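SusD superfamily protein (Bacteroides thetaiotaomicron, PDB 3MCX) is of unknown function but, as a SusD-family protein of the outer membrane, probably takes part in glycan capture at the cell surface, and it also binds zinc ions. Local coordinates at residues G42-Y47 against V85-T90; A53-A58 against E409-L414; A125-G130 against G197-W202; Y212-E217 against Y424-L429. All coordinates share one frame; numbering follows the deposited sequence.

Contact 1: residues G42-Y47 against V85-T90; sequences GDNYWY and VLPWNT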
loop_
_atom_site.group_PDB
_atom_site.type_symbol
_atom_site.label_atom_id
_atom_site.label_comp_id
_atom_site.label_asym_id
_atom_site.label_seq_id
_atom_site.Cartn_x
_atom_site.Cartn_y
_atom_site.Cartn_z
ATOM N N GLY A 42 -6.142 1.539 7.754
ATOM C CA GLY A 42 -5.756 1.247 9.133
ATOM C C GLY A 42 -5.001 -0.061 9.282
ATOM O O GLY A 42 -4.142 -0.193 10.160
ATOM N N ASP A 43 -5.372 -1.059 8.476
ATOM C CA ASP A 43 -4.905 -2.444 8.686
ATOM C C ASP A 43 -4.890 -3.261 7.407
ATOM O O ASP A 43 -3.804 -3.445 6.846
ATOM C CB ASP A 43 -5.634 -3.106 9.869
ATOM C CG ASP A 43 -7.075 -2.664 9.964
ATOM O OD1 ASP A 43 -7.740 -2.677 8.925
ATOM O OD2 ASP A 43 -7.541 -2.345 11.080
ATOM N N ASN A 44 -6.032 -3.754 6.934
ATOM C CA ASN A 44 -5.995 -4.739 5.858
ATOM C C ASN A 44 -5.235 -4.274 4.610
ATOM O O ASN A 44 -4.394 -5.027 4.103
ATOM C CB ASN A 44 -7.402 -5.191 5.498
ATOM C CG ASN A 44 -8.064 -5.892 6.648
ATOM O OD1 ASN A 44 -8.483 -5.253 7.617
ATOM N ND2 ASN A 44 -8.195 -7.242 6.549
ATOM N N TYR A 45 -5.479 -3.051 4.142
ATOM C CA TYR A 45 -4.809 -2.577 2.921
ATOM C C TYR A 45 -3.365 -2.092 3.186
ATOM O O TYR A 45 -2.625 -1.770 2.241
ATOM C CB TYR A 45 -5.632 -1.523 2.203
ATOM C CG TYR A 45 -6.900 -2.070 1.570
ATOM C CD1 TYR A 45 -8.058 -2.245 2.310
ATOM C CD2 TYR A 45 -6.928 -2.401 0.229
ATOM C CE1 TYR A 45 -9.219 -2.725 1.723
ATOM C CE2 TYR A 45 -8.101 -2.882 -0.361
ATOM C CZ TYR A 45 -9.223 -3.027 0.388
ATOM O OH TYR A 45 -10.385 -3.488 -0.191
ATOM N N TRP A 46 -3.009 -1.976 4.460
ATOM C CA TRP A 46 -1.652 -1.615 4.853
ATOM C C TRP A 46 -0.776 -2.856 4.792
ATOM O O TRP A 46 0.235 -2.880 4.076
ATOM C CB TRP A 46 -1.685 -0.957 6.235
ATOM C CG TRP A 46 -0.416 -0.301 6.675
ATOM C CD1 TRP A 46 0.841 -0.533 6.221
ATOM C CD2 TRP A 46 -0.311 0.668 7.730
ATOM N NE1 TRP A 46 1.738 0.279 6.932
ATOM C CE2 TRP A 46 1.040 1.003 7.865
ATOM C CE3 TRP A 46 -1.246 1.291 8.586
ATOM C CZ2 TRP A 46 1.489 1.947 8.804
ATOM C CZ3 TRP A 46 -0.795 2.224 9.518
ATOM C CH2 TRP A 46 0.553 2.536 9.624
ATOM N N TYR A 47 -1.150 -3.904 5.508
ATOM C CA TYR A 47 -0.259 -5.055 5.622
ATOM C C TYR A 47 -0.474 -6.167 4.614
ATOM O O TYR A 47 0.371 -7.064 4.491
ATOM C CB TYR A 47 -0.198 -5.588 7.057
ATOM C CG TYR A 47 -1.512 -6.000 7.680
ATOM C CD1 TYR A 47 -2.297 -7.019 7.128
ATOM C CD2 TYR A 47 -1.927 -5.474 8.885
ATOM C CE1 TYR A 47 -3.513 -7.423 7.736
ATOM C CE2 TYR A 47 -3.098 -5.856 9.499
ATOM C CZ TYR A 47 -3.896 -6.831 8.914
ATOM O OH TYR A 47 -5.082 -7.219 9.530
ATOM N N VAL A 85 -15.117 -9.553 3.694
ATOM C CA VAL A 85 -16.340 -8.754 3.679
ATOM C C VAL A 85 -16.043 -7.300 4.062
ATOM O O VAL A 85 -16.443 -6.366 3.378
ATOM C CB VAL A 85 -17.407 -9.334 4.622
ATOM C CG1 VAL A 85 -18.689 -8.506 4.609
ATOM C CG2 VAL A 85 -17.764 -10.776 4.221
ATOM N N LEU A 86 -15.349 -7.087 5.182
ATOM C CA LEU A 86 -15.113 -5.717 5.628
ATOM C C LEU A 86 -14.217 -4.926 4.652
ATOM O O LEU A 86 -14.551 -3.781 4.326
ATOM C CB LEU A 86 -14.547 -5.739 7.071
ATOM C CG LEU A 86 -15.596 -5.957 8.152
ATOM C CD1 LEU A 86 -14.893 -6.122 9.496
ATOM C CD2 LEU A 86 -16.629 -4.798 8.201
ATOM N N PRO A 87 -13.090 -5.496 4.186
ATOM C CA PRO A 87 -12.280 -4.707 3.247
ATOM C C PRO A 87 -12.970 -4.349 1.946
ATOM O O PRO A 87 -12.747 -3.266 1.430
ATOM C CB PRO A 87 -11.023 -5.571 3.053
ATOM C CG PRO A 87 -10.951 -6.406 4.342
ATOM C CD PRO A 87 -12.377 -6.702 4.652
ATOM N N TRP A 88 -13.812 -5.232 1.450
ATOM C CA TRP A 88 -14.621 -4.943 0.261
ATOM C C TRP A 88 -15.631 -3.836 0.554
ATOM O O TRP A 88 -15.699 -2.823 -0.150
ATOM C CB TRP A 88 -15.354 -6.214 -0.151
ATOM C CG TRP A 88 -16.288 -6.089 -1.314
ATOM C CD1 TRP A 88 -17.571 -5.723 -1.257
ATOM C CD2 TRP A 88 -16.032 -6.467 -2.677
ATOM N NE1 TRP A 88 -18.162 -5.804 -2.513
ATOM C CE2 TRP A 88 -17.223 -6.262 -3.392
ATOM C CE3 TRP A 88 -14.903 -6.911 -3.352
ATOM C CZ2 TRP A 88 -17.330 -6.519 -4.776
ATOM C CZ3 TRP A 88 -15.002 -7.174 -4.722
ATOM C CH2 TRP A 88 -16.196 -6.991 -5.405
ATOM N N ASN A 89 -16.435 -4.022 1.600
ATOM C CA ASN A 89 -17.548 -3.131 1.864
ATOM C C ASN A 89 -17.026 -1.745 2.260
ATOM O O ASN A 89 -17.633 -0.734 1.946
ATOM C CB ASN A 89 -18.458 -3.659 2.973
ATOM C CG ASN A 89 -19.393 -4.762 2.512
ATOM O OD1 ASN A 89 -19.614 -4.950 1.316
ATOM N ND2 ASN A 89 -20.002 -5.438 3.465
ATOM N N THR A 90 -15.917 -1.707 2.993
ATOM C CA THR A 90 -15.403 -0.425 3.484
ATOM C C THR A 90 -14.901 0.420 2.329
ATOM O O THR A 90 -15.135 1.643 2.308
ATOM C CB THR A 90 -14.330 -0.637 4.566
ATOM O OG1 THR A 90 -14.876 -1.480 5.602
ATOM C CG2 THR A 90 -13.829 0.694 5.153
#
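With CG beside the backbone N and anti to the carbonyl carbon, both Asn44 (chi1 -63°) and Tyr45 (chi1 -70°) send their side chains from the first turn of helix 44-51 to Pro87 of helix 81-106. The phenol reaches furthest. Tyr45 OH donates to Pro87 O at 2.9 Å, with the oxygen lying at the ring edge, in the ring plane. Seen from the acceptor, the hydroxyl stands above the carbonyl plane, 71° out of it, and does not sit on a lone pair. Tyr45 CE1 also touches Pro87 CB at 3.6 Å, the carbon lying well off the ring plane. Beside it, the amide of Asn44 leans on the same proline through Asn44 ND2 and Pro87 CG, 3.6 Å apart. This is packing against carbon; ND2 has its polar partner in Tyr71 OH, with a weak bond to Leu82 O. The ring of Tyr45 also packs on Leu136, Leu139 and Phe140 of helix 115-140. Proline lacks an N-H, and helix 81-106 is kinked at this residue, its N having no bond to the preceding turn. The arrangement is buried helix-to-helix packing at a proline kink, within the predominantly helical SusD fold.

Contact 2: residues A53-A58 against E409-L414; sequences AADVQA and ERRKEL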
loop_
_atom_site.group_PDB
_atom_site.type_symbol
_atom_site.label_atom_id
_atom_site.label_comp_id
_atom_site.label_asym_id
_atom_site.label_seq_id
_atom_site.Cartn_x
_atom_site.Cartn_y
_atom_site.Cartn_z
ATOM N N ALA A 53 3.813 -11.567 0.549
ATOM C CA ALA A 53 5.123 -11.779 -0.070
ATOM C C ALA A 53 5.974 -12.631 0.889
ATOM O O ALA A 53 5.439 -13.567 1.495
ATOM C CB ALA A 53 5.798 -10.436 -0.485
ATOM N N ALA A 54 7.284 -12.415 0.964
ATOM C CA ALA A 54 8.187 -13.338 1.661
ATOM C C ALA A 54 8.945 -12.770 2.850
ATOM O O ALA A 54 9.658 -13.539 3.526
ATOM C CB ALA A 54 9.206 -13.936 0.663
ATOM N N ASP A 55 8.835 -11.455 3.047
ATOM C CA ASP A 55 9.635 -10.716 4.019
ATOM C C ASP A 55 8.948 -10.478 5.347
ATOM O O ASP A 55 9.637 -10.299 6.373
ATOM C CB ASP A 55 10.093 -9.390 3.416
ATOM C CG ASP A 55 11.089 -9.582 2.297
ATOM O OD1 ASP A 55 11.970 -10.464 2.428
ATOM O OD2 ASP A 55 10.987 -8.838 1.293
ATOM N N VAL A 56 7.618 -10.377 5.332
ATOM C CA VAL A 56 6.810 -10.147 6.532
ATOM C C VAL A 56 5.871 -11.333 6.614
ATOM O O VAL A 56 5.160 -11.650 5.644
ATOM C CB VAL A 56 6.047 -8.827 6.486
ATOM C CG1 VAL A 56 5.157 -8.723 7.714
ATOM C CG2 VAL A 56 6.984 -7.611 6.385
ATOM N N GLN A 57 5.877 -12.022 7.746
ATOM C CA GLN A 57 5.069 -13.227 7.930
ATOM C C GLN A 57 4.158 -13.084 9.143
ATOM O O GLN A 57 4.381 -12.248 10.010
ATOM C CB GLN A 57 5.970 -14.460 8.115
ATOM C CG GLN A 57 6.953 -14.341 9.256
ATOM C CD GLN A 57 7.637 -15.638 9.556
ATOM O OE1 GLN A 57 8.705 -15.984 9.018
ATOM N NE2 GLN A 57 7.006 -16.420 10.423
ATOM N N ALA A 58 3.132 -13.926 9.223
ATOM C CA ALA A 58 2.440 -14.080 10.505
ATOM C C ALA A 58 3.402 -14.616 11.545
ATOM O O ALA A 58 4.269 -15.456 11.251
ATOM C CB ALA A 58 1.215 -15.041 10.360
ATOM N N GLU A 409 16.393 -3.697 -3.600
ATOM C CA GLU A 409 16.364 -2.407 -2.927
ATOM C C GLU A 409 14.965 -2.049 -2.481
ATOM O O GLU A 409 14.774 -1.511 -1.370
ATOM C CB GLU A 409 16.935 -1.315 -3.838
ATOM C CG GLU A 409 17.373 -0.071 -3.079
ATOM C CD GLU A 409 18.478 -0.341 -2.100
ATOM O OE1 GLU A 409 19.240 -1.317 -2.257
ATOM O OE2 GLU A 409 18.598 0.474 -1.165
ATOM N N ARG A 410 13.960 -2.336 -3.310
ATOM C CA ARG A 410 12.576 -2.085 -2.924
ATOM C C ARG A 410 12.158 -2.879 -1.703
ATOM O O ARG A 410 11.447 -2.369 -0.829
ATOM C CB ARG A 410 11.605 -2.402 -4.069
ATOM C CG ARG A 410 11.708 -1.451 -5.288
ATOM C CD ARG A 410 10.718 -1.844 -6.411
ATOM N NE ARG A 410 9.353 -1.712 -5.934
ATOM C CZ ARG A 410 8.591 -0.622 -5.998
ATOM N NH1 ARG A 410 8.968 0.460 -6.668
ATOM N NH2 ARG A 410 7.421 -0.660 -5.445
ATOM N N ARG A 411 12.572 -4.140 -1.638
ATOM C CA ARG A 411 12.251 -4.981 -0.477
ATOM C C ARG A 411 12.863 -4.373 0.797
ATOM O O ARG A 411 12.219 -4.341 1.856
ATOM C CB ARG A 411 12.721 -6.424 -0.679
ATOM C CG ARG A 411 11.787 -7.175 -1.639
ATOM C CD ARG A 411 12.433 -8.461 -2.059
ATOM N NE ARG A 411 12.601 -9.385 -0.944
ATOM C CZ ARG A 411 13.365 -10.475 -0.981
ATOM N NH1 ARG A 411 14.061 -10.792 -2.085
ATOM N NH2 ARG A 411 13.448 -11.269 0.094
ATOM N N LYS A 412 14.096 -3.899 0.699
ATOM C CA LYS A 412 14.767 -3.303 1.858
ATOM C C LYS A 412 14.077 -1.970 2.258
ATOM O O LYS A 412 13.855 -1.703 3.425
ATOM C CB LYS A 412 16.234 -3.033 1.572
ATOM C CG LYS A 412 17.093 -4.285 1.385
ATOM C CD LYS A 412 18.508 -3.937 0.975
ATOM C CE LYS A 412 19.302 -5.156 0.548
ATOM N NZ LYS A 412 20.755 -4.838 0.356
ATOM N N GLU A 413 13.748 -1.138 1.282
ATOM C CA GLU A 413 13.270 0.205 1.525
ATOM C C GLU A 413 11.816 0.245 1.946
ATOM O O GLU A 413 11.444 1.054 2.784
ATOM C CB GLU A 413 13.461 1.083 0.269
ATOM C CG GLU A 413 13.122 2.562 0.501
ATOM C CD GLU A 413 13.933 3.168 1.649
ATOM O OE1 GLU A 413 15.142 2.874 1.724
ATOM O OE2 GLU A 413 13.374 3.947 2.472
ATOM N N LEU A 414 10.988 -0.605 1.352
ATOM C CA LEU A 414 9.531 -0.476 1.456
ATOM C C LEU A 414 8.876 -1.560 2.303
ATOM O O LEU A 414 7.659 -1.667 2.354
ATOM C CB LEU A 414 8.915 -0.466 0.051
ATOM C CG LEU A 414 9.409 0.685 -0.854
ATOM C CD1 LEU A 414 8.852 0.568 -2.266
ATOM C CD2 LEU A 414 9.033 2.037 -0.242
HETATM O O HOH W 1 10.117 -6.295 1.923
#
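A side-on, two-pronged salt bridge joins Asp55, in the turn leading into strand 56-57, to Arg411 of helix 403-414. Arg411 NE donates to Asp55 OD2 at 2.8 Å, and Arg411 NH2 donates to Asp55 OD1 at 2.9 Å. Both bonds are nearly straight, at 171° and 175°, and both use syn lone pairs. Carboxylate and guanidinium are 13° from coplanar, so the paired bonds fix the rotation of each group. A bend at chi3 of Arg411 turns its NE edge to the acid. Water 1 donates to Asp55 OD2 (2.8 Å) and to Arg411 O (2.9 Å), tying the carboxylate to the helix backbone as well. Were the guanidinium lost to an alanine here, the buried carboxylate of Asp55 would probably be left without its countercharge and freer to turn. Asp55 also packs on Phe297 of helix 295-301 and is backbone-bonded to Ser294, just beyond antiparallel strand 292-293, while Arg411 lies against Val420 and Tyr424 of helix 420-426.

Contact 3: residues A125-G130 against G197-W202; sequences ALVMRG and GYINYW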
loop_
_atom_site.group_PDB
_atom_site.type_symbol
_atom_site.label_atom_id
_atom_site.label_comp_id
_atom_site.label_asym_id
_atom_site.label_seq_id
_atom_site.Cartn_x
_atom_site.Cartn_y
_atom_site.Cartn_z
ATOM N N ALA A 125 -11.557 14.229 -4.047
ATOM C CA ALA A 125 -12.515 13.120 -4.074
ATOM C C ALA A 125 -12.249 12.171 -5.265
ATOM O O ALA A 125 -12.358 10.964 -5.132
ATOM C CB ALA A 125 -13.956 13.666 -4.124
ATOM N N LEU A 126 -11.938 12.736 -6.425
ATOM C CA LEU A 126 -11.636 11.949 -7.617
ATOM C C LEU A 126 -10.424 11.085 -7.421
ATOM O O LEU A 126 -10.434 9.903 -7.779
ATOM C CB LEU A 126 -11.456 12.855 -8.858
ATOM C CG LEU A 126 -12.729 13.301 -9.602
ATOM C CD1 LEU A 126 -12.385 14.419 -10.602
ATOM C CD2 LEU A 126 -13.423 12.068 -10.290
ATOM N N VAL A 127 -9.376 11.632 -6.811
ATOM C CA VAL A 127 -8.182 10.829 -6.557
ATOM C C VAL A 127 -8.515 9.699 -5.574
ATOM O O VAL A 127 -8.128 8.550 -5.769
ATOM C CB VAL A 127 -6.943 11.622 -6.058
ATOM C CG1 VAL A 127 -5.746 10.651 -5.900
ATOM C CG2 VAL A 127 -6.566 12.690 -7.009
HETATM N N MSE A 128 -9.270 10.022 -4.524
HETATM C CA MSE A 128 -9.680 8.983 -3.589
HETATM C C MSE A 128 -10.554 7.923 -4.259
HETATM O O MSE A 128 -10.454 6.748 -3.938
HETATM C CB MSE A 128 -10.389 9.594 -2.391
HETATM C CG MSE A 128 -10.739 8.604 -1.314
HETATM SE SE MSE A 128 -9.245 7.581 -0.588
HETATM C CE MSE A 128 -7.808 8.893 -0.795
ATOM N N ARG A 129 -11.428 8.320 -5.167
ATOM C CA ARG A 129 -12.241 7.325 -5.900
ATOM C C ARG A 129 -11.355 6.394 -6.737
ATOM O O ARG A 129 -11.540 5.184 -6.762
ATOM C CB ARG A 129 -13.260 8.002 -6.807
ATOM C CG ARG A 129 -14.370 7.062 -7.281
ATOM C CD ARG A 129 -15.433 7.745 -8.074
ATOM N NE ARG A 129 -14.983 8.225 -9.372
ATOM C CZ ARG A 129 -15.721 8.964 -10.179
ATOM N NH1 ARG A 129 -16.932 9.315 -9.816
ATOM N NH2 ARG A 129 -15.259 9.353 -11.376
ATOM N N GLY A 130 -10.407 6.977 -7.439
ATOM C CA GLY A 130 -9.487 6.190 -8.249
ATOM C C GLY A 130 -8.600 5.287 -7.434
ATOM O O GLY A 130 -8.432 4.085 -7.735
ATOM N N GLY A 197 -1.958 15.592 5.304
ATOM C CA GLY A 197 -3.194 14.916 5.652
ATOM C C GLY A 197 -4.109 14.684 4.482
ATOM O O GLY A 197 -5.112 14.000 4.631
ATOM N N TYR A 198 -3.764 15.271 3.330
ATOM C CA TYR A 198 -4.652 15.366 2.161
ATOM C C TYR A 198 -3.871 15.159 0.878
ATOM O O TYR A 198 -2.650 15.233 0.872
ATOM C CB TYR A 198 -5.270 16.750 2.087
ATOM C CG TYR A 198 -5.982 17.157 3.332
ATOM C CD1 TYR A 198 -7.145 16.521 3.710
ATOM C CD2 TYR A 198 -5.496 18.174 4.137
ATOM C CE1 TYR A 198 -7.832 16.893 4.839
ATOM C CE2 TYR A 198 -6.173 18.547 5.283
ATOM C CZ TYR A 198 -7.339 17.900 5.624
ATOM O OH TYR A 198 -8.025 18.251 6.756
ATOM N N ILE A 199 -4.582 14.925 -0.226
ATOM C CA ILE A 199 -3.972 14.672 -1.521
ATOM C C ILE A 199 -3.718 15.953 -2.290
ATOM O O ILE A 199 -4.640 16.747 -2.485
ATOM C CB ILE A 199 -4.889 13.761 -2.370
ATOM C CG1 ILE A 199 -4.976 12.394 -1.707
ATOM C CG2 ILE A 199 -4.369 13.645 -3.797
ATOM C CD1 ILE A 199 -6.161 11.552 -2.190
ATOM N N ASN A 200 -2.462 16.170 -2.707
ATOM C CA ASN A 200 -2.093 17.250 -3.609
ATOM C C ASN A 200 -1.603 16.700 -4.960
ATOM O O ASN A 200 -1.638 15.487 -5.194
ATOM C CB ASN A 200 -1.074 18.188 -2.949
ATOM C CG ASN A 200 0.319 17.571 -2.812
ATOM O OD1 ASN A 200 0.547 16.420 -3.207
ATOM N ND2 ASN A 200 1.252 18.343 -2.226
ATOM N N TYR A 201 -1.162 17.604 -5.838
ATOM C CA TYR A 201 -0.734 17.230 -7.184
ATOM C C TYR A 201 0.394 16.192 -7.133
ATOM O O TYR A 201 0.392 15.230 -7.913
ATOM C CB TYR A 201 -0.314 18.497 -7.969
ATOM C CG TYR A 201 0.290 18.216 -9.317
ATOM C CD1 TYR A 201 1.651 18.001 -9.465
ATOM C CD2 TYR A 201 -0.521 18.154 -10.456
ATOM C CE1 TYR A 201 2.193 17.745 -10.727
ATOM C CE2 TYR A 201 0.012 17.912 -11.704
ATOM C CZ TYR A 201 1.354 17.703 -11.829
ATOM O OH TYR A 201 1.846 17.450 -13.070
ATOM N N TRP A 202 1.354 16.431 -6.246
ATOM C CA TRP A 202 2.543 15.573 -6.128
ATOM C C TRP A 202 2.159 14.170 -5.686
ATOM O O TRP A 202 2.669 13.192 -6.243
ATOM C CB TRP A 202 3.597 16.233 -5.216
ATOM C CG TRP A 202 3.827 17.631 -5.657
ATOM C CD1 TRP A 202 3.421 18.771 -5.026
ATOM C CD2 TRP A 202 4.389 18.042 -6.908
ATOM N NE1 TRP A 202 3.739 19.855 -5.777
ATOM C CE2 TRP A 202 4.307 19.444 -6.956
ATOM C CE3 TRP A 202 4.955 17.362 -7.993
ATOM C CZ2 TRP A 202 4.780 20.193 -8.042
ATOM C CZ3 TRP A 202 5.432 18.094 -9.058
ATOM C CH2 TRP A 202 5.324 19.498 -9.088
#
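Ile199 meets Val127 and Met128 through aliphatic groups alone, and the flat groups nearby belong to the helix start that follows: Tyr201 CD1 lies 3.6 Å above one face of the Trp202 ring, toward its rim, while Trp202 CD2 is at the edge of the Tyr201 ring, in its plane. Across the contact, Ile199 uses two branches. Its CD1 is 3.8 Å from Val127 CG1, and its CG2 sits 3.9 Å from that same Val127 CG1; the two side chains cross at a slant. With Ile199 CG1 anti to the carbonyl carbon (chi1 -66°), CG2 is turned anti to the backbone N, and both branches face the helix. Met128, built as selenomethionine, bends at chi2 and chi3 and brings CE to Ile199 CD1; at 3.4 Å this approach is tighter than usual and, as one of two modelled conformers, doubtful in detail. A glycine in place of Ile199 would probably open a gap beside Val127 CB and CG1 and weaken the loop's hold on helix 115-140. The contact seats the loop before helix 201-214 on helix 115-140. Helix 172-186 adds Ala186 beside Val127, while helices 21-36 and 81-106 touch Met128 through Ile31, Ala35 and Val94.

Contact 4: residues Y212-E217 against Y424-L429; sequences YLNMGE and YLRNGL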
loop_
_atom_site.group_PDB
_atom_site.type_symbol
_atom_site.label_atom_id
_atom_site.label_comp_id
_atom_site.label_asym_id
_atom_site.label_seq_id
_atom_site.Cartn_x
_atom_site.Cartn_y
_atom_site.Cartn_z
ATOM N N TYR A 212 0.501 3.055 -13.021
ATOM C CA TYR A 212 1.056 2.765 -14.349
ATOM C C TYR A 212 2.103 1.647 -14.292
ATOM O O TYR A 212 2.164 0.783 -15.167
ATOM C CB TYR A 212 1.669 4.027 -14.919
ATOM C CG TYR A 212 0.713 5.052 -15.502
ATOM C CD1 TYR A 212 -0.291 4.691 -16.400
ATOM C CD2 TYR A 212 0.849 6.414 -15.177
ATOM C CE1 TYR A 212 -1.133 5.660 -16.970
ATOM C CE2 TYR A 212 0.023 7.375 -15.752
ATOM C CZ TYR A 212 -0.969 7.002 -16.628
ATOM O OH TYR A 212 -1.783 7.973 -17.198
ATOM N N LEU A 213 2.950 1.654 -13.273
ATOM C CA LEU A 213 4.000 0.632 -13.150
ATOM C C LEU A 213 3.350 -0.764 -13.098
ATOM O O LEU A 213 3.808 -1.695 -13.756
ATOM C CB LEU A 213 4.881 0.886 -11.900
ATOM C CG LEU A 213 6.094 -0.030 -11.710
ATOM C CD1 LEU A 213 7.104 -0.023 -12.877
ATOM C CD2 LEU A 213 6.766 0.323 -10.375
ATOM N N ASN A 214 2.276 -0.901 -12.333
ATOM C CA ASN A 214 1.579 -2.202 -12.166
ATOM C C ASN A 214 0.723 -2.549 -13.384
ATOM O O ASN A 214 0.259 -3.677 -13.515
ATOM C CB ASN A 214 0.793 -2.215 -10.850
ATOM C CG ASN A 214 1.690 -2.455 -9.679
ATOM O OD1 ASN A 214 2.216 -3.574 -9.530
ATOM N ND2 ASN A 214 1.942 -1.403 -8.881
HETATM N N MSE A 215 0.569 -1.607 -14.309
HETATM C CA MSE A 215 -0.016 -1.909 -15.623
HETATM C C MSE A 215 1.052 -2.255 -16.644
HETATM O O MSE A 215 0.713 -2.569 -17.808
HETATM C CB MSE A 215 -0.729 -0.705 -16.206
HETATM C CG MSE A 215 -1.931 -0.287 -15.532
HETATM SE SE MSE A 215 -2.626 1.341 -16.352
HETATM C CE MSE A 215 -3.290 0.864 -17.633
ATOM N N GLY A 216 2.332 -2.150 -16.280
ATOM C CA GLY A 216 3.416 -2.325 -17.240
ATOM C C GLY A 216 3.488 -1.186 -18.256
ATOM O O GLY A 216 4.038 -1.339 -19.342
ATOM N N GLU A 217 2.874 -0.054 -17.912
ATOM C CA GLU A 217 2.912 1.187 -18.723
ATOM C C GLU A 217 4.143 1.985 -18.293
ATOM O O GLU A 217 4.057 3.017 -17.578
ATOM C CB GLU A 217 1.645 2.021 -18.545
ATOM C CG GLU A 217 0.427 1.392 -19.223
ATOM C CD GLU A 217 0.382 1.583 -20.713
ATOM O OE1 GLU A 217 1.223 2.324 -21.308
ATOM O OE2 GLU A 217 -0.533 0.975 -21.312
ATOM N N TYR A 424 6.558 -8.564 -7.098
ATOM C CA TYR A 424 6.670 -9.894 -7.654
ATOM C C TYR A 424 5.638 -10.064 -8.764
ATOM O O TYR A 424 5.968 -10.522 -9.859
ATOM C CB TYR A 424 6.405 -10.959 -6.591
ATOM C CG TYR A 424 7.488 -11.091 -5.551
ATOM C CD1 TYR A 424 7.485 -10.264 -4.441
ATOM C CD2 TYR A 424 8.491 -12.049 -5.666
ATOM C CE1 TYR A 424 8.487 -10.387 -3.477
ATOM C CE2 TYR A 424 9.470 -12.167 -4.710
ATOM C CZ TYR A 424 9.435 -11.354 -3.595
ATOM O OH TYR A 424 10.431 -11.468 -2.627
ATOM N N LEU A 425 4.386 -9.672 -8.500
ATOM C CA LEU A 425 3.300 -9.951 -9.443
ATOM C C LEU A 425 3.569 -9.307 -10.798
ATOM O O LEU A 425 3.456 -9.970 -11.843
ATOM C CB LEU A 425 1.973 -9.484 -8.881
ATOM C CG LEU A 425 1.510 -10.134 -7.565
ATOM C CD1 LEU A 425 0.148 -9.575 -7.125
ATOM C CD2 LEU A 425 1.518 -11.681 -7.665
ATOM N N ARG A 426 3.893 -8.014 -10.799
ATOM C CA ARG A 426 4.049 -7.327 -12.095
ATOM C C ARG A 426 5.266 -7.756 -12.887
ATOM O O ARG A 426 5.364 -7.514 -14.088
ATOM C CB ARG A 426 4.071 -5.806 -11.939
ATOM C CG ARG A 426 5.272 -5.253 -11.231
ATOM C CD ARG A 426 5.284 -3.723 -11.268
ATOM N NE ARG A 426 6.347 -3.258 -10.381
ATOM C CZ ARG A 426 6.193 -3.055 -9.070
ATOM N NH1 ARG A 426 5.027 -3.207 -8.466
ATOM N NH2 ARG A 426 7.243 -2.673 -8.354
ATOM N N ASN A 427 6.196 -8.434 -12.209
ATOM C CA ASN A 427 7.362 -8.987 -12.841
ATOM C C ASN A 427 7.290 -10.485 -13.130
ATOM O O ASN A 427 8.256 -11.088 -13.593
ATOM C CB ASN A 427 8.610 -8.601 -12.041
ATOM C CG ASN A 427 8.930 -7.132 -12.199
ATOM O OD1 ASN A 427 9.226 -6.704 -13.332
ATOM N ND2 ASN A 427 8.797 -6.344 -11.139
ATOM N N GLY A 428 6.122 -11.089 -12.898
ATOM C CA GLY A 428 5.918 -12.514 -13.158
ATOM C C GLY A 428 6.742 -13.452 -12.297
ATOM O O GLY A 428 7.064 -14.575 -12.701
ATOM N N LEU A 429 7.089 -12.986 -11.109
ATOM C CA LEU A 429 8.035 -13.703 -10.261
ATOM C C LEU A 429 7.307 -14.524 -9.221
ATOM O O LEU A 429 6.348 -14.040 -8.610
ATOM C CB LEU A 429 8.926 -12.711 -9.512
ATOM C CG LEU A 429 9.799 -11.865 -10.422
ATOM C CD1 LEU A 429 10.600 -10.868 -9.549
ATOM C CD2 LEU A 429 10.748 -12.683 -11.325
HETATM O O HOH W 2 3.805 -1.379 -6.608
#
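Arg426 spreads its buried guanidinium over a leucine while a neighbouring asparagine takes one of its N-H groups. Leu213 CD2 lies 3.3 Å above one face, offset toward the rim, and Leu213 CG is 3.5 Å from Arg426 NE. Asn214 OD1 instead occupies the edge, in the guanidinium plane, and accepts from Arg426 NH1 at 3.0 Å. That bond is somewhat bent, at 158°. At the acceptor, the donor stands 35° above the carbonyl plane and not on a lone pair, and the amide and guanidinium planes are 79° apart. Water 2 completes a triangle: Asn214 ND2 donates to it at 2.9 Å, and Arg426 NH1 does so weakly. CG of Arg426 stands between the backbone N and the carbonyl carbon, and from there the chain runs extended to NE, carrying the head to the end of helix 201-214. Both helices finish here in Schellman motifs, with Gly216 and Gly428 at positive phi. The charge is met outside the two segments, where Arg426 NH2 pairs with Asp423 and NE with Glu365. Every nitrogen of the guanidinium therefore has an acceptor: Asp423, which also pairs with Arg410, and Glu365 probably offset the charge, and the neutral Asn214 serves the remaining arm. Such a set of partners probably keeps Arg426 protonated although it is buried, with its rotation fixed by edge bonds and one face covered by hydrocarbon.

Contacts 2 and 4 form the closest pair, with centres 17 Å apart and direct touch: Tyr424 OH lies 3.4 Å from Arg411 NE, and Arg410 and Arg426 share the carboxylate of Asp423. Contact 3, at the loop leading into helix 201-214, and contact 4, at its far end, have centres 23 Å apart. Contact 1 does not touch the others; its nearest atoms are about 6 Å from contact 2 and 9 Å from contact 3. Contacts 2 and 3, with centres 26 Å apart, lie on opposite sides of the chain's centre. All four are away from the zinc sites; Trp88 NE1, in segment 85-90, bonds to Glu465 and to a glycerol, probably from the crystallisation liquor.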